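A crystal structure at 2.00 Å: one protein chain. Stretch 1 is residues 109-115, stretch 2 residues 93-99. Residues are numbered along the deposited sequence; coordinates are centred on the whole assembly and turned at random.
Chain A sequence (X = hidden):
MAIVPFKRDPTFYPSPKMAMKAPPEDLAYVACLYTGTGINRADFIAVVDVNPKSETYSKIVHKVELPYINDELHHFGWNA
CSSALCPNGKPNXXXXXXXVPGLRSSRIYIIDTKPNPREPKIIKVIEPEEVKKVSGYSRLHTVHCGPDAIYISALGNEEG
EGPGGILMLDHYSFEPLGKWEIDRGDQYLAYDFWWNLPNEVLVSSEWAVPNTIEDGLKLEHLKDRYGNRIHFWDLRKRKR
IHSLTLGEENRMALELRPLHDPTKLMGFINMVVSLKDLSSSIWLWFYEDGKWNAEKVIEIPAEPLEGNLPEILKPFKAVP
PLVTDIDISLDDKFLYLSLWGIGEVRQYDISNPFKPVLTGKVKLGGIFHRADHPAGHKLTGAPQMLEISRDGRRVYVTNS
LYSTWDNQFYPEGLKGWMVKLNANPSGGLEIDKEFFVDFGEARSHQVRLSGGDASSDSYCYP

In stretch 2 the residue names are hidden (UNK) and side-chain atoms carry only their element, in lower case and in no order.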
# COMPACT_ATOMS: atom_id res chain seq x y z
N TYR A 109 8.67 -7.62 12.63
CA TYR A 109 8.41 -9.01 12.96
C TYR A 109 8.70 -9.85 11.72
O TYR A 109 8.44 -9.42 10.59
CB TYR A 109 6.94 -9.21 13.36
CG TYR A 109 6.50 -8.40 14.56
CD1 TYR A 109 5.87 -7.17 14.40
CD2 TYR A 109 6.69 -8.89 15.85
CE1 TYR A 109 5.43 -6.44 15.50
CE2 TYR A 109 6.26 -8.17 16.96
CZ TYR A 109 5.63 -6.95 16.78
OH TYR A 109 5.19 -6.24 17.88
N ILE A 110 9.25 -11.04 11.94
CA ILE A 110 9.54 -11.97 10.86
C ILE A 110 8.59 -13.12 11.18
O ILE A 110 8.78 -13.82 12.18
CB ILE A 110 11.00 -12.48 10.90
CG1 ILE A 110 11.97 -11.29 10.98
CG2 ILE A 110 11.29 -13.31 9.66
CD1 ILE A 110 11.88 -10.33 9.81
N ILE A 111 7.58 -13.30 10.34
CA ILE A 111 6.57 -14.32 10.56
C ILE A 111 6.63 -15.45 9.53
O ILE A 111 6.41 -15.24 8.34
CB ILE A 111 5.16 -13.67 10.58
CG1 ILE A 111 5.14 -12.58 11.66
CG2 ILE A 111 4.09 -14.72 10.88
CD1 ILE A 111 3.87 -11.75 11.69
N ASP A 112 6.93 -16.65 10.01
CA ASP A 112 7.06 -17.85 9.19
C ASP A 112 5.70 -18.43 8.80
O ASP A 112 4.87 -18.70 9.66
CB ASP A 112 7.87 -18.89 9.96
CG ASP A 112 8.41 -20.00 9.07
OD1 ASP A 112 8.02 -20.09 7.89
OD2 ASP A 112 9.24 -20.80 9.57
N THR A 113 5.48 -18.64 7.50
CA THR A 113 4.22 -19.21 7.04
C THR A 113 4.32 -20.71 6.76
O THR A 113 3.36 -21.32 6.26
CB THR A 113 3.73 -18.51 5.75
OG1 THR A 113 4.71 -18.67 4.72
CG2 THR A 113 3.48 -17.03 6.01
N LYS A 114 5.46 -21.31 7.08
CA LYS A 114 5.66 -22.74 6.87
C LYS A 114 5.91 -23.42 8.22
O LYS A 114 6.45 -22.82 9.14
CB LYS A 114 6.85 -22.99 5.93
CG LYS A 114 6.61 -22.49 4.50
CD LYS A 114 7.75 -22.86 3.57
CE LYS A 114 7.58 -22.21 2.19
NZ LYS A 114 6.31 -22.63 1.51
N PRO A 115 5.53 -24.71 8.33
CA PRO A 115 4.93 -25.55 7.30
C PRO A 115 3.41 -25.41 7.13
O PRO A 115 2.84 -26.00 6.21
CB PRO A 115 5.32 -26.95 7.74
CG PRO A 115 5.17 -26.85 9.22
CD PRO A 115 5.85 -25.52 9.52
N UNK A 93 16.54 -18.70 -1.51
CA UNK A 93 15.58 -17.93 -0.73
C UNK A 93 14.22 -18.37 -1.25
O UNK A 93 14.09 -18.71 -2.42
c UNK A 93 15.72 -16.00 -2.37
c UNK A 93 15.75 -16.39 -0.90
c UNK A 93 15.80 -14.49 -2.60
c UNK A 93 17.03 -15.95 -0.22
N UNK A 94 13.22 -18.41 -0.38
CA UNK A 94 11.89 -18.84 -0.78
C UNK A 94 10.85 -17.89 -0.20
O UNK A 94 11.11 -17.22 0.79
c UNK A 94 11.76 -20.44 1.23
c UNK A 94 11.62 -21.90 1.69
o UNK A 94 11.02 -22.70 0.94
o UNK A 94 12.11 -22.22 2.79
c UNK A 94 11.64 -20.27 -0.28
N UNK A 95 9.68 -17.81 -0.84
CA UNK A 95 8.61 -16.95 -0.33
C UNK A 95 8.11 -17.67 0.91
O UNK A 95 7.23 -18.54 0.82
c UNK A 95 5.16 -15.99 -1.80
c UNK A 95 5.39 -14.71 -3.90
c UNK A 95 6.43 -15.79 -0.99
c UNK A 95 7.48 -16.83 -1.35
n UNK A 95 5.25 -13.55 -3.26
n UNK A 95 5.35 -15.86 -3.24
n UNK A 95 5.54 -14.72 -5.22
N UNK A 96 8.66 -17.31 2.06
CA UNK A 96 8.30 -17.99 3.29
C UNK A 96 7.89 -17.11 4.46
O UNK A 96 6.97 -17.45 5.20
n UNK A 96 11.83 -22.79 6.23
c UNK A 96 10.38 -20.58 5.27
c UNK A 96 10.83 -22.32 6.95
c UNK A 96 9.31 -19.54 5.04
n UNK A 96 10.51 -22.90 8.10
n UNK A 96 10.13 -21.28 6.52
c UNK A 96 9.47 -18.88 3.71
N UNK A 97 8.56 -15.97 4.61
CA UNK A 97 8.27 -15.10 5.74
C UNK A 97 7.59 -13.79 5.43
O UNK A 97 7.90 -13.13 4.44
c UNK A 97 10.25 -16.65 8.01
c UNK A 97 11.35 -16.45 5.89
c UNK A 97 11.97 -18.22 7.40
c UNK A 97 9.57 -14.78 6.48
c UNK A 97 11.02 -17.77 8.32
c UNK A 97 10.40 -15.99 6.80
c UNK A 97 12.13 -17.56 6.19
N UNK A 98 6.65 -13.42 6.29
CA UNK A 98 5.98 -12.13 6.15
C UNK A 98 6.87 -11.21 6.97
O UNK A 98 7.24 -11.54 8.11
c UNK A 98 3.32 -12.54 4.62
c UNK A 98 3.51 -13.02 6.05
c UNK A 98 4.57 -12.16 6.75
c UNK A 98 2.19 -12.93 6.83
N UNK A 99 7.25 -10.08 6.38
CA UNK A 99 8.09 -9.07 7.03
C UNK A 99 7.08 -7.99 7.42
O UNK A 99 6.58 -7.26 6.56
c UNK A 99 10.66 -10.50 6.33
c UNK A 99 9.87 -9.65 5.36
c UNK A 99 10.10 -7.58 6.72
c UNK A 99 9.11 -8.50 6.02

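Position 93 carries four side-chain carbons, forked at the first, with one arm two carbons long, and none of them reaches stretch 1. That beta-branched outline is isoleucine. The contact places no visible demand on Ile-93.

Position 94 has three carbons in a row, the third bearing two oxygens. Its CA-to-CB bond points toward stretch 1, and one oxygen approaches the CE of Lys-114. A carboxylate on a two-carbon stem is glutamate. Glu-94 OE1 lies 3.7 Å from Lys-114 CE; the approach is to a carbon of the lysine, and stretch 1 covers little of Glu-94.

At position 95 three carbons lead to a nitrogen and then to a carbon holding two more nitrogens. The end of this side chain leads away from stretch 1, and what the position offers here is backbone, with its O 3.9 Å from Lys-114 CE. The guanidinium makes it arginine. The side-chain nitrogens of Arg-95 are hydrogen-bonded elsewhere in the structure.

Position 96 repeats the same atom pattern, but the chain is extended and its end comes nearer to stretch 1, meeting the carboxylate of Asp-112. It too is arginine. Arg-96 NE donates to Asp-112 OD1 at 2.8 Å and Arg-96 NH2 to Asp-112 OD2 at 2.9 Å, a two-pronged salt bridge with OD1 at the guanidinium edge. On its own stretch, Arg-96 NH1 makes a weak, salt-bridged hydrogen bond to Glu-94 OE2 at 3.5 Å. Its backbone works as well: Arg-96 O accepts from Thr-113 N at 3.0 Å and from Thr-113 OG1 at 2.6 Å.

Position 97 shows one carbon followed by a ring of six carbons and no heteroatom. The ring touches both an aliphatic branch of Ile-110 and the Asp-112 carboxylate that binds Arg-96. It is phenylalanine. Phe-97 CD2 sits 3.9 Å from Ile-110 CG2, while Phe-97 CE2 is 3.5 Å from Asp-112 CG.

Position 98 has four carbons forked at the second. It turns to the opposite sheet face, where its CB is 4.2 Å from Ile-111 CB and its fork sits near Thr-113. This is leucine, with Leu-98 CG 4.0 Å from Thr-113 CG2.

Position 99 has four carbons forked at the first, and the end of its two-carbon arm meets Ile-110. It is isoleucine. Ile-99 CD1 lies 3.7 Å from Ile-110 CD1, and the two side chains share the m, m rotamer.

The contact is built on an antiparallel pairing. Leu-98 N to Ile-111 O (2.8 Å) and Ile-111 N to Leu-98 O (2.9 Å) close one reciprocal pair of hydrogen bonds, flanked by the non-hydrogen-bonded pairs Ile-110 with Ile-99 and Asp-112 with Phe-97. Alternation then sorts the side chains: Ile-110, Ile-99, Asp-112 and Phe-97 share one face, Ile-111 and Leu-98 the other. Where strand 109-112 finishes and strand 97-99 starts, polar groups join in. Asp-112 OD1 also accepts from Lys-114 N at 2.9 Å, so one carboxylate links that backbone nitrogen to Arg-96. The rule is economical: backbone sets register, apolar side chains meet on both faces, and Asp-112 and Thr-113 both engage Arg-96.

Stretch 2 93-99: IERRFLI
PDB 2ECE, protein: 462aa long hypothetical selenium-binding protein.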